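Local coordinates for mandelate racemase/muconate lactonizing enzyme (Roseovarius nubinhibens, PDB 2QDD), which is of unconfirmed function but probably acts as a magnesium-dependent enzyme of the mandelate racemase/muconate lactonizing group in the enolase superfamily, at residues 35-40 and 331-336; 47-52 and 357-362; 110-115 and 124-129; 302-307 and 353-358. All coordinates share one frame; numbering follows the deposited sequence.

Contact 1 of 4, residues 35-40 and 331-336; sequences STYLRI and DPIPGQ
Tyr37 and Pro332 mark the closest approach of two backbones that stay well apart, with CA atoms 10.7 Å from each other. Residues 35-40 are extended and lie within strand 29-42. Residues 331-336 have no regular structure and belong to the loop between helix 300-311 and strand 344-345. In that loop an Asx turn comes first: Ile333 N donates to Asp331 OD1 at 3.0 Å, reaching the oxygen from above the carboxylate plane. A type II beta turn from Ile333 to Gln336 follows, closed by the bond from Gln336 N to Ile333 O. Gly335, at its third position, has positive phi.

A single side chain bridges the gap. Tyr37 CB points at the loop, and CG lies anti to the carbonyl carbon (chi1 -86°). The ring carries OH across to the loop, where it meets carbon from two residues. Ile333 CD1 is 3.8 Å from Tyr37 OH, and Pro332 CG is 3.9 Å from the same oxygen.

Strand 29-42 is an inner strand of the antiparallel sheet of the N-terminal capping domain, and the loop comes from the barrel part of the chain. The contact is therefore a domain-to-domain junction of the enolase superfamily fold. It lies away from the magnesium ligands.

The Tyr37 hydroxyl has its polar partner elsewhere, in a hydrogen bond with Thr299 OG1, and its contacts with Pro332 and Ile333 are purely van der Waals. On the loop side, Asp331 OD2 forms a salt bridge with Arg339, and Pro332 also touches Thr299.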
loop_
_atom_site.group_PDB
_atom_site.type_symbol
_atom_site.label_atom_id
_atom_site.label_comp_id
_atom_site.label_asym_id
_atom_site.label_seq_id
_atom_site.Cartn_x
_atom_site.Cartn_y
_atom_site.Cartn_z
ATOM N N SER A 35 13.149 20.855 -39.132
ATOM C CA SER A 35 14.052 19.732 -38.941
ATOM C C SER A 35 15.497 20.187 -38.844
ATOM O O SER A 35 15.917 21.111 -39.533
ATOM C CB SER A 35 13.906 18.727 -40.081
ATOM O OG SER A 35 14.676 17.569 -39.831
ATOM N N THR A 36 16.250 19.521 -37.980
ATOM C CA THR A 36 17.684 19.705 -37.889
ATOM C C THR A 36 18.358 18.413 -38.338
ATOM O O THR A 36 18.079 17.345 -37.791
ATOM C CB THR A 36 18.095 20.044 -36.441
ATOM O OG1 THR A 36 17.419 21.234 -36.023
ATOM C CG2 THR A 36 19.588 20.267 -36.333
ATOM N N TYR A 37 19.221 18.520 -39.349
ATOM C CA TYR A 37 20.213 17.483 -39.656
ATOM C C TYR A 37 21.546 17.824 -39.005
ATOM O O TYR A 37 21.987 18.972 -39.028
ATOM C CB TYR A 37 20.424 17.353 -41.166
ATOM C CG TYR A 37 19.464 16.431 -41.894
ATOM C CD1 TYR A 37 19.876 15.742 -43.035
ATOM C CD2 TYR A 37 18.146 16.256 -41.459
ATOM C CE1 TYR A 37 19.006 14.904 -43.723
ATOM C CE2 TYR A 37 17.270 15.416 -42.138
ATOM C CZ TYR A 37 17.706 14.742 -43.269
ATOM O OH TYR A 37 16.845 13.910 -43.948
ATOM N N LEU A 38 22.187 16.813 -38.432
ATOM C CA LEU A 38 23.507 16.972 -37.857
ATOM C C LEU A 38 24.483 16.006 -38.520
ATOM O O LEU A 38 24.182 14.823 -38.676
ATOM C CB LEU A 38 23.455 16.754 -36.346
ATOM C CG LEU A 38 24.776 16.690 -35.577
ATOM C CD1 LEU A 38 25.442 18.056 -35.419
ATOM C CD2 LEU A 38 24.532 16.062 -34.238
ATOM N N ARG A 39 25.641 16.527 -38.922
ATOM C CA ARG A 39 26.723 15.709 -39.463
ATOM C C ARG A 39 27.868 15.705 -38.468
ATOM O O ARG A 39 28.328 16.765 -38.053
ATOM C CB ARG A 39 27.203 16.265 -40.814
ATOM C CG ARG A 39 28.435 15.553 -41.370
ATOM C CD ARG A 39 28.872 16.098 -42.716
ATOM N NE ARG A 39 29.455 17.432 -42.624
ATOM C CZ ARG A 39 29.478 18.315 -43.618
ATOM N NH1 ARG A 39 28.947 18.013 -44.800
ATOM N NH2 ARG A 39 30.034 19.507 -43.428
ATOM N N ILE A 40 28.312 14.513 -38.085
ATOM C CA ILE A 40 29.484 14.362 -37.227
ATOM C C ILE A 40 30.645 13.779 -38.029
ATOM O O ILE A 40 30.568 12.646 -38.518
ATOM C CB ILE A 40 29.201 13.451 -35.993
ATOM C CG1 ILE A 40 28.013 13.983 -35.179
ATOM C CG2 ILE A 40 30.453 13.317 -35.133
ATOM C CD1 ILE A 40 27.897 13.397 -33.776
ATOM N N ASP A 331 10.910 15.790 -50.092
ATOM C CA ASP A 331 11.863 14.735 -49.734
ATOM C C ASP A 331 13.289 15.201 -50.050
ATOM O O ASP A 331 13.638 15.383 -51.220
ATOM C CB ASP A 331 11.536 13.439 -50.495
ATOM C CG ASP A 331 12.261 12.206 -49.941
ATOM O OD1 ASP A 331 13.174 12.325 -49.094
ATOM O OD2 ASP A 331 11.909 11.091 -50.378
ATOM N N PRO A 332 14.109 15.411 -49.003
ATOM C CA PRO A 332 15.529 15.755 -49.123
ATOM C C PRO A 332 16.486 14.565 -49.285
ATOM O O PRO A 332 17.673 14.766 -49.564
ATOM C CB PRO A 332 15.810 16.468 -47.803
ATOM C CG PRO A 332 14.915 15.782 -46.838
ATOM C CD PRO A 332 13.678 15.372 -47.592
ATOM N N ILE A 333 15.981 13.347 -49.096
ATOM C CA ILE A 333 16.777 12.132 -49.300
ATOM C C ILE A 333 16.034 11.086 -50.154
ATOM O O ILE A 333 15.663 10.021 -49.648
ATOM C CB ILE A 333 17.261 11.517 -47.953
ATOM C CG1 ILE A 333 16.165 11.603 -46.880
ATOM C CG2 ILE A 333 18.527 12.218 -47.465
ATOM C CD1 ILE A 333 16.348 10.625 -45.750
ATOM N N PRO A 334 15.816 11.387 -51.458
ATOM C CA PRO A 334 14.935 10.561 -52.293
ATOM C C PRO A 334 15.516 9.172 -52.534
ATOM O O PRO A 334 16.731 9.035 -52.718
ATOM C CB PRO A 334 14.868 11.338 -53.617
ATOM C CG PRO A 334 15.372 12.707 -53.299
ATOM C CD PRO A 334 16.388 12.501 -52.237
ATOM N N GLY A 335 14.656 8.156 -52.489
ATOM C CA GLY A 335 15.069 6.763 -52.667
ATOM C C GLY A 335 15.987 6.202 -51.592
ATOM O O GLY A 335 16.651 5.181 -51.804
ATOM N N GLN A 336 16.023 6.867 -50.439
ATOM C CA GLN A 336 16.931 6.507 -49.353
ATOM C C GLN A 336 16.166 6.218 -48.073
ATOM O O GLN A 336 15.112 6.804 -47.827
ATOM C CB GLN A 336 17.941 7.624 -49.103
ATOM C CG GLN A 336 19.177 7.545 -49.969
ATOM C CD GLN A 336 20.376 8.184 -49.306
ATOM O OE1 GLN A 336 21.156 7.510 -48.635
ATOM N NE2 GLN A 336 20.526 9.496 -49.483
#

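Contact 2 of 4, residues 47-52 and 357-362; sequences TGWGEG and PDPEAL
Trp49 leaves strand 47-52 toward residues 357-362, and its indole makes all the side-chain contacts between the two segments. The CB atom already lies 4.1 Å from Pro357 CD. From there CG is placed anti to the carbonyl carbon (chi1 -68°), which turns one face of the indole to the proline. Trp49 CG and Pro357 CD are 3.5 Å apart. The same CD sits almost straight over the five-membered ring of Trp49, 3.5 Å from its centroid and 10° off the normal. This is a CH-pi contact on the face of the indole.

Pro357 CG moves on over the six-membered side, 3.6 Å from Trp49 CD2 and next nearest to CE3. The two side chains run past each other in opposite senses, and the overlap is spread over several atoms.

Strand 47-52 is an edge strand, within this chain, of the antiparallel sheet in the capping domain of this enolase superfamily member. Residues 357-362 belong to the loop that leads from the barrel part of the chain to strand 367-370, the other edge of that sheet. Trp49 thus packs against the returning C-terminal chain.

The six-membered ring meets Leu362 obliquely, at CZ3 and CH2. Leu362 CD1 is 3.7 Å from Trp49 CZ3 and slightly farther from CH2. Pro359 CG also comes in obliquely and makes a looser contact, 4.4 Å from Trp49 CZ2. Arg39 also packs against the indole, and the backbone N of Trp49 is hydrogen-bonded to Asp113 OD2. Leu362 continues onto Phe11 and Leu13 of strand 5-22.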
loop_
_atom_site.group_PDB
_atom_site.type_symbol
_atom_site.label_atom_id
_atom_site.label_comp_id
_atom_site.label_asym_id
_atom_site.label_seq_id
_atom_site.Cartn_x
_atom_site.Cartn_y
_atom_site.Cartn_z
ATOM N N THR A 47 31.901 9.277 -41.069
ATOM C CA THR A 47 30.973 10.378 -40.892
ATOM C C THR A 47 29.583 9.800 -40.575
ATOM O O THR A 47 29.124 8.871 -41.245
ATOM C CB THR A 47 30.950 11.250 -42.181
ATOM O OG1 THR A 47 32.158 12.025 -42.255
ATOM C CG2 THR A 47 29.744 12.174 -42.235
ATOM N N GLY A 48 28.933 10.339 -39.541
ATOM C CA GLY A 48 27.573 9.926 -39.172
ATOM C C GLY A 48 26.564 11.048 -39.303
ATOM O O GLY A 48 26.906 12.220 -39.148
ATOM N N TRP A 49 25.318 10.686 -39.596
ATOM C CA TRP A 49 24.224 11.652 -39.641
ATOM C C TRP A 49 23.124 11.362 -38.623
ATOM O O TRP A 49 22.759 10.205 -38.402
ATOM C CB TRP A 49 23.632 11.727 -41.044
ATOM C CG TRP A 49 24.564 12.335 -42.052
ATOM C CD1 TRP A 49 25.588 11.706 -42.707
ATOM C CD2 TRP A 49 24.556 13.688 -42.525
ATOM N NE1 TRP A 49 26.215 12.583 -43.558
ATOM C CE2 TRP A 49 25.600 13.805 -43.469
ATOM C CE3 TRP A 49 23.761 14.809 -42.252
ATOM C CZ2 TRP A 49 25.872 15.001 -44.143
ATOM C CZ3 TRP A 49 24.035 16.001 -42.920
ATOM C CH2 TRP A 49 25.082 16.084 -43.853
ATOM N N GLY A 50 22.616 12.426 -38.003
ATOM C CA GLY A 50 21.411 12.358 -37.175
ATOM C C GLY A 50 20.377 13.412 -37.538
ATOM O O GLY A 50 20.719 14.455 -38.101
ATOM N N GLU A 51 19.113 13.132 -37.215
ATOM C CA GLU A 51 18.015 14.079 -37.390
ATOM C C GLU A 51 17.235 14.306 -36.095
ATOM O O GLU A 51 16.836 13.354 -35.426
ATOM C CB GLU A 51 17.054 13.600 -38.481
ATOM C CG GLU A 51 15.904 14.581 -38.755
ATOM C CD GLU A 51 14.942 14.100 -39.819
ATOM O OE1 GLU A 51 15.108 12.961 -40.308
ATOM O OE2 GLU A 51 14.014 14.864 -40.161
ATOM N N GLY A 52 17.009 15.570 -35.754
ATOM C CA GLY A 52 16.003 15.920 -34.759
ATOM C C GLY A 52 14.916 16.787 -35.364
ATOM O O GLY A 52 15.171 17.923 -35.779
ATOM N N PRO A 357 22.705 11.523 -46.473
ATOM C CA PRO A 357 22.270 12.790 -47.060
ATOM C C PRO A 357 23.343 13.446 -47.925
ATOM O O PRO A 357 24.529 13.419 -47.583
ATOM C CB PRO A 357 21.971 13.665 -45.835
ATOM C CG PRO A 357 21.825 12.713 -44.702
ATOM C CD PRO A 357 22.764 11.602 -45.006
ATOM N N ASP A 358 22.918 14.018 -49.045
ATOM C CA ASP A 358 23.785 14.870 -49.852
ATOM C C ASP A 358 23.614 16.330 -49.425
ATOM O O ASP A 358 22.507 16.869 -49.515
ATOM C CB ASP A 358 23.462 14.697 -51.342
ATOM C CG ASP A 358 24.409 15.471 -52.246
ATOM O OD1 ASP A 358 23.909 16.229 -53.101
ATOM O OD2 ASP A 358 25.645 15.320 -52.104
ATOM N N PRO A 359 24.707 16.966 -48.953
ATOM C CA PRO A 359 24.695 18.339 -48.423
ATOM C C PRO A 359 24.267 19.413 -49.432
ATOM O O PRO A 359 23.846 20.500 -49.028
ATOM C CB PRO A 359 26.151 18.567 -47.995
ATOM C CG PRO A 359 26.730 17.208 -47.844
ATOM C CD PRO A 359 26.056 16.376 -48.884
ATOM N N GLU A 360 24.368 19.103 -50.724
ATOM C CA GLU A 360 23.878 19.987 -51.785
ATOM C C GLU A 360 22.353 20.019 -51.899
ATOM O O GLU A 360 21.790 20.954 -52.473
ATOM C CB GLU A 360 24.502 19.610 -53.133
ATOM C CG GLU A 360 25.708 20.462 -53.530
ATOM C CD GLU A 360 26.849 20.387 -52.524
ATOM O OE1 GLU A 360 27.420 19.288 -52.345
ATOM O OE2 GLU A 360 27.170 21.430 -51.913
ATOM N N ALA A 361 21.695 18.995 -51.355
ATOM C CA ALA A 361 20.236 18.958 -51.268
ATOM C C ALA A 361 19.694 19.644 -50.008
ATOM O O ALA A 361 18.485 19.871 -49.890
ATOM C CB ALA A 361 19.738 17.520 -51.358
ATOM N N LEU A 362 20.594 19.985 -49.084
ATOM C CA LEU A 362 20.217 20.379 -47.722
ATOM C C LEU A 362 20.266 21.891 -47.483
ATOM O O LEU A 362 19.779 22.386 -46.457
ATOM C CB LEU A 362 21.099 19.659 -46.693
ATOM C CG LEU A 362 21.041 18.129 -46.631
ATOM C CD1 LEU A 362 21.963 17.619 -45.545
ATOM C CD2 LEU A 362 19.616 17.624 -46.415
#

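Contact 3 of 4, residues 110-115 and 124-129; sequences ACWDIL and WQLLGG
The helical part of the N-terminal capping domain contains this contact, in which helix 101-119 packs against the end of the short helix 123-126 that follows it. The short helix stops in a Schellman motif. Gly128 has positive phi there, and Gly129 N donates to Trp124 O at 2.8 Å. A second, weak bond runs from Gly128 N to Gln125 O. The backbones come nearest at Leu115 and Leu126, with CA atoms 9.0 Å apart.

Three hydrophobic contacts join the segments. Leu126 touches both Trp112 and Leu115, each with a different part of its chain. Its CB abuts the edge of the Trp112 indole, near the ring plane, 3.8 Å from CZ3. Its CG lies anti to the carbonyl carbon (chi1 -78°), and the chain then extends to CD1, which reaches Leu115.

The polar end of the indole is used elsewhere: Trp112 NE1 is hydrogen-bonded to Thr275 OG1. Both Trp112 and Leu127 also touch Arg278 of helix 274-287, so the contact backs onto the barrel domain. A second subunit also borders it. Leu121 of that subunit packs on Leu115, and its Ser85 OG is hydrogen-bonded to Gly129 O.

Leu127 approaches the indole obliquely, its CD2 3.7 Å from Trp112 CH2. Leu126 CD1 rests 3.9 Å from Leu115 CD2.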
loop_
_atom_site.group_PDB
_atom_site.type_symbol
_atom_site.label_atom_id
_atom_site.label_comp_id
_atom_site.label_asym_id
_atom_site.label_seq_id
_atom_site.Cartn_x
_atom_site.Cartn_y
_atom_site.Cartn_z
ATOM N N ALA A 110 23.795 9.894 -34.730
ATOM C CA ALA A 110 24.962 10.040 -35.592
ATOM C C ALA A 110 26.178 9.270 -35.088
ATOM O O ALA A 110 26.993 8.805 -35.888
ATOM C CB ALA A 110 25.296 11.501 -35.774
ATOM N N CYS A 111 26.297 9.133 -33.769
ATOM C CA CYS A 111 27.334 8.289 -33.170
ATOM C C CYS A 111 27.091 6.795 -33.378
ATOM O O CYS A 111 28.048 6.030 -33.534
ATOM C CB CYS A 111 27.476 8.590 -31.684
ATOM S SG CYS A 111 28.220 10.187 -31.300
ATOM N N TRP A 112 25.818 6.386 -33.359
ATOM C CA TRP A 112 25.418 5.014 -33.695
ATOM C C TRP A 112 25.764 4.677 -35.149
ATOM O O TRP A 112 26.295 3.599 -35.427
ATOM C CB TRP A 112 23.914 4.790 -33.441
ATOM C CG TRP A 112 23.586 4.323 -32.038
ATOM C CD1 TRP A 112 23.222 5.104 -30.983
ATOM C CD2 TRP A 112 23.590 2.972 -31.548
ATOM N NE1 TRP A 112 23.010 4.337 -29.867
ATOM C CE2 TRP A 112 23.221 3.021 -30.183
ATOM C CE3 TRP A 112 23.875 1.725 -32.127
ATOM C CZ2 TRP A 112 23.135 1.875 -29.381
ATOM C CZ3 TRP A 112 23.784 0.578 -31.330
ATOM C CH2 TRP A 112 23.417 0.664 -29.971
ATOM N N ASP A 113 25.452 5.608 -36.054
ATOM C CA ASP A 113 25.850 5.564 -37.467
ATOM C C ASP A 113 27.350 5.322 -37.674
ATOM O O ASP A 113 27.727 4.448 -38.453
ATOM C CB ASP A 113 25.424 6.862 -38.164
ATOM C CG ASP A 113 25.369 6.741 -39.687
ATOM O OD1 ASP A 113 25.517 5.626 -40.242
ATOM O OD2 ASP A 113 25.164 7.787 -40.337
ATOM N N ILE A 114 28.184 6.080 -36.958
ATOM C CA ILE A 114 29.646 5.921 -36.982
ATOM C C ILE A 114 30.076 4.539 -36.477
ATOM O O ILE A 114 30.870 3.853 -37.137
ATOM C CB ILE A 114 30.365 7.053 -36.189
ATOM C CG1 ILE A 114 30.227 8.394 -36.919
ATOM C CG2 ILE A 114 31.850 6.735 -35.963
ATOM C CD1 ILE A 114 30.421 9.609 -36.021
ATOM N N LEU A 115 29.537 4.134 -35.327
ATOM C CA LEU A 115 29.811 2.816 -34.746
ATOM C C LEU A 115 29.441 1.653 -35.675
ATOM O O LEU A 115 30.187 0.678 -35.780
ATOM C CB LEU A 115 29.110 2.649 -33.393
ATOM C CG LEU A 115 29.368 1.287 -32.731
ATOM C CD1 LEU A 115 30.777 1.193 -32.158
ATOM C CD2 LEU A 115 28.322 0.926 -31.703
ATOM N N TRP A 124 20.241 -2.426 -36.827
ATOM C CA TRP A 124 19.369 -3.501 -36.328
ATOM C C TRP A 124 20.114 -4.711 -35.765
ATOM O O TRP A 124 19.597 -5.401 -34.883
ATOM C CB TRP A 124 18.313 -3.930 -37.363
ATOM C CG TRP A 124 18.876 -4.447 -38.659
ATOM C CD1 TRP A 124 19.009 -3.749 -39.825
ATOM C CD2 TRP A 124 19.372 -5.768 -38.925
ATOM N NE1 TRP A 124 19.558 -4.547 -40.796
ATOM C CE2 TRP A 124 19.796 -5.789 -40.270
ATOM C CE3 TRP A 124 19.509 -6.930 -38.157
ATOM C CZ2 TRP A 124 20.348 -6.929 -40.865
ATOM C CZ3 TRP A 124 20.067 -8.059 -38.747
ATOM C CH2 TRP A 124 20.470 -8.051 -40.092
ATOM N N GLN A 125 21.320 -4.960 -36.273
ATOM C CA GLN A 125 22.173 -6.032 -35.763
ATOM C C GLN A 125 22.921 -5.641 -34.493
ATOM O O GLN A 125 23.085 -6.461 -33.582
ATOM C CB GLN A 125 23.155 -6.504 -36.832
ATOM C CG GLN A 125 23.913 -7.764 -36.448
ATOM C CD GLN A 125 24.224 -8.653 -37.634
ATOM O OE1 GLN A 125 23.921 -9.846 -37.624
ATOM N NE2 GLN A 125 24.834 -8.078 -38.661
ATOM N N LEU A 126 23.371 -4.390 -34.431
ATOM C CA LEU A 126 23.987 -3.853 -33.213
ATOM C C LEU A 126 22.986 -3.791 -32.065
ATOM O O LEU A 126 23.359 -3.926 -30.899
ATOM C CB LEU A 126 24.581 -2.466 -33.465
ATOM C CG LEU A 126 25.928 -2.379 -34.186
ATOM C CD1 LEU A 126 26.259 -0.925 -34.448
ATOM C CD2 LEU A 126 27.031 -3.036 -33.376
ATOM N N LEU A 127 21.715 -3.607 -32.418
ATOM C CA LEU A 127 20.619 -3.629 -31.461
ATOM C C LEU A 127 20.099 -5.037 -31.162
ATOM O O LEU A 127 19.213 -5.212 -30.331
ATOM C CB LEU A 127 19.494 -2.699 -31.931
ATOM C CG LEU A 127 19.910 -1.224 -31.954
ATOM C CD1 LEU A 127 19.034 -0.399 -32.880
ATOM C CD2 LEU A 127 19.953 -0.633 -30.551
ATOM N N GLY A 128 20.656 -6.033 -31.843
ATOM C CA GLY A 128 20.555 -7.424 -31.414
ATOM C C GLY A 128 19.620 -8.277 -32.248
ATOM O O GLY A 128 19.417 -9.448 -31.937
ATOM N N GLY A 129 19.051 -7.699 -33.306
ATOM C CA GLY A 129 18.078 -8.402 -34.148
ATOM C C GLY A 129 18.712 -9.440 -35.061
ATOM O O GLY A 129 19.869 -9.294 -35.457
#

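Contact 4 of 4, residues 302-307 and 353-358; sequences ADTAAL and LGVIPD
Thr304 and Ala305 of helix 300-311 meet Leu353 and Val355 in a buried contact within the barrel part of the enolase superfamily fold. The helix follows strand 290-293. The partner residues belong to the loop after strand 344-345, which runs on toward the C-terminal strand 367-370.

Along the helix, Thr304 comes first. OG1 lies beside the backbone N (chi1 -58°), which puts CG2 anti to that N and facing the loop. Thr304 CG2 approaches Leu353 O at 3.7 Å and Val355 CG1 at 3.9 Å. Thr304 OG1 is hydrogen-bonded to Ala300 O, one turn back, and to Ala338 N of a loop. The threonine thus offers a methyl group to residues 353-358, and Leu353 O takes its hydrogen bond from His308 NE2.

Ala305 is one residue on, and its CA is 6.6 Å from that of Leu353, the closest pair of CA atoms across the contact. With so small a side chain here, the leucine can reach the helix backbone. Both Ala305 and Leu353 also touch Met109 of helix 101-119. Leu353 CD1 settles 3.7 Å from Ala305 CA and 3.9 Å from Ala305 CB.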
loop_
_atom_site.group_PDB
_atom_site.type_symbol
_atom_site.label_atom_id
_atom_site.label_comp_id
_atom_site.label_asym_id
_atom_site.label_seq_id
_atom_site.Cartn_x
_atom_site.Cartn_y
_atom_site.Cartn_z
ATOM N N ALA A 302 15.344 10.133 -39.624
ATOM C CA ALA A 302 14.780 9.768 -38.315
ATOM C C ALA A 302 13.918 8.496 -38.337
ATOM O O ALA A 302 14.018 7.667 -37.432
ATOM C CB ALA A 302 13.985 10.939 -37.730
ATOM N N ASP A 303 13.086 8.351 -39.372
ATOM C CA ASP A 303 12.222 7.179 -39.550
ATOM C C ASP A 303 12.985 5.862 -39.647
ATOM O O ASP A 303 12.523 4.846 -39.133
ATOM C CB ASP A 303 11.345 7.344 -40.785
ATOM C CG ASP A 303 10.253 8.368 -40.591
ATOM O OD1 ASP A 303 9.817 8.571 -39.435
ATOM O OD2 ASP A 303 9.824 8.973 -41.599
ATOM N N THR A 304 14.152 5.900 -40.294
ATOM C CA THR A 304 15.021 4.731 -40.467
ATOM C C THR A 304 15.698 4.336 -39.170
ATOM O O THR A 304 15.790 3.148 -38.856
ATOM C CB THR A 304 16.085 4.989 -41.558
ATOM O OG1 THR A 304 15.419 5.312 -42.783
ATOM C CG2 THR A 304 16.970 3.780 -41.786
ATOM N N ALA A 305 16.165 5.337 -38.423
ATOM C CA ALA A 305 16.771 5.140 -37.102
ATOM C C ALA A 305 15.882 4.357 -36.138
ATOM O O ALA A 305 16.326 3.396 -35.508
ATOM C CB ALA A 305 17.151 6.478 -36.504
ATOM N N ALA A 306 14.622 4.765 -36.052
ATOM C CA ALA A 306 13.658 4.132 -35.162
ATOM C C ALA A 306 13.184 2.773 -35.675
ATOM O O ALA A 306 12.846 1.893 -34.883
ATOM C CB ALA A 306 12.487 5.053 -34.938
ATOM N N LEU A 307 13.170 2.606 -36.997
ATOM C CA LEU A 307 12.787 1.335 -37.619
ATOM C C LEU A 307 13.830 0.236 -37.449
ATOM O O LEU A 307 13.489 -0.943 -37.442
ATOM C CB LEU A 307 12.439 1.515 -39.099
ATOM C CG LEU A 307 11.352 0.552 -39.585
ATOM C CD1 LEU A 307 10.005 1.239 -39.675
ATOM C CD2 LEU A 307 11.728 -0.063 -40.907
ATOM N N LEU A 353 23.646 3.329 -40.272
ATOM C CA LEU A 353 22.255 3.731 -40.419
ATOM C C LEU A 353 21.737 3.396 -41.810
ATOM O O LEU A 353 20.551 3.093 -41.981
ATOM C CB LEU A 353 22.151 5.233 -40.162
ATOM C CG LEU A 353 20.837 5.989 -40.004
ATOM C CD1 LEU A 353 19.959 5.375 -38.956
ATOM C CD2 LEU A 353 21.208 7.384 -39.584
ATOM N N GLY A 354 22.640 3.454 -42.794
ATOM C CA GLY A 354 22.331 3.120 -44.183
ATOM C C GLY A 354 21.516 4.183 -44.894
ATOM O O GLY A 354 20.759 3.879 -45.821
ATOM N N VAL A 355 21.647 5.429 -44.444
ATOM C CA VAL A 355 21.163 6.578 -45.208
ATOM C C VAL A 355 22.157 7.739 -45.156
ATOM O O VAL A 355 22.532 8.194 -44.078
ATOM C CB VAL A 355 19.672 6.979 -44.874
ATOM C CG1 VAL A 355 19.240 6.515 -43.493
ATOM C CG2 VAL A 355 19.408 8.468 -45.080
ATOM N N ILE A 356 22.601 8.175 -46.339
ATOM C CA ILE A 356 23.605 9.238 -46.483
ATOM C C ILE A 356 22.980 10.431 -47.211
ATOM O O ILE A 356 22.729 10.360 -48.417
ATOM C CB ILE A 356 24.862 8.749 -47.258
ATOM C CG1 ILE A 356 25.472 7.508 -46.591
ATOM C CG2 ILE A 356 25.907 9.858 -47.353
ATOM C CD1 ILE A 356 26.044 6.493 -47.570
ATOM N N PRO A 357 22.705 11.523 -46.473
ATOM C CA PRO A 357 22.270 12.790 -47.060
ATOM C C PRO A 357 23.343 13.446 -47.925
ATOM O O PRO A 357 24.529 13.419 -47.583
ATOM C CB PRO A 357 21.971 13.665 -45.835
ATOM C CG PRO A 357 21.825 12.713 -44.702
ATOM C CD PRO A 357 22.764 11.602 -45.006
ATOM N N ASP A 358 22.918 14.018 -49.045
ATOM C CA ASP A 358 23.785 14.870 -49.852
ATOM C C ASP A 358 23.614 16.330 -49.425
ATOM O O ASP A 358 22.507 16.869 -49.515
ATOM C CB ASP A 358 23.462 14.697 -51.342
ATOM C CG ASP A 358 24.409 15.471 -52.246
ATOM O OD1 ASP A 358 23.909 16.229 -53.101
ATOM O OD2 ASP A 358 25.645 15.320 -52.104
#

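Contacts 1 and 2 lie side by side, their centres about 4 Å apart, on neighbouring strands 29-42 and 47-52 of the antiparallel sheet. Along the chain their segments alternate. Contact 4 is about 8 Å from contact 1 and 9 Å from contact 2, and it shares Pro357 and Asp358 with contact 2. Glu51 OE1 of contact 2 is hydrogen-bonded to Ala302 N of contact 4. Contact 3 lies 17 to 18 Å from the first two and is nested in the chain between their segments. Asp113 ties it to both Trp49 N and Leu353 N. Contacts 1 and 2 join the capping domain to late chain segments; contact 4 fixes the loop of contact 2 to helix 300-311.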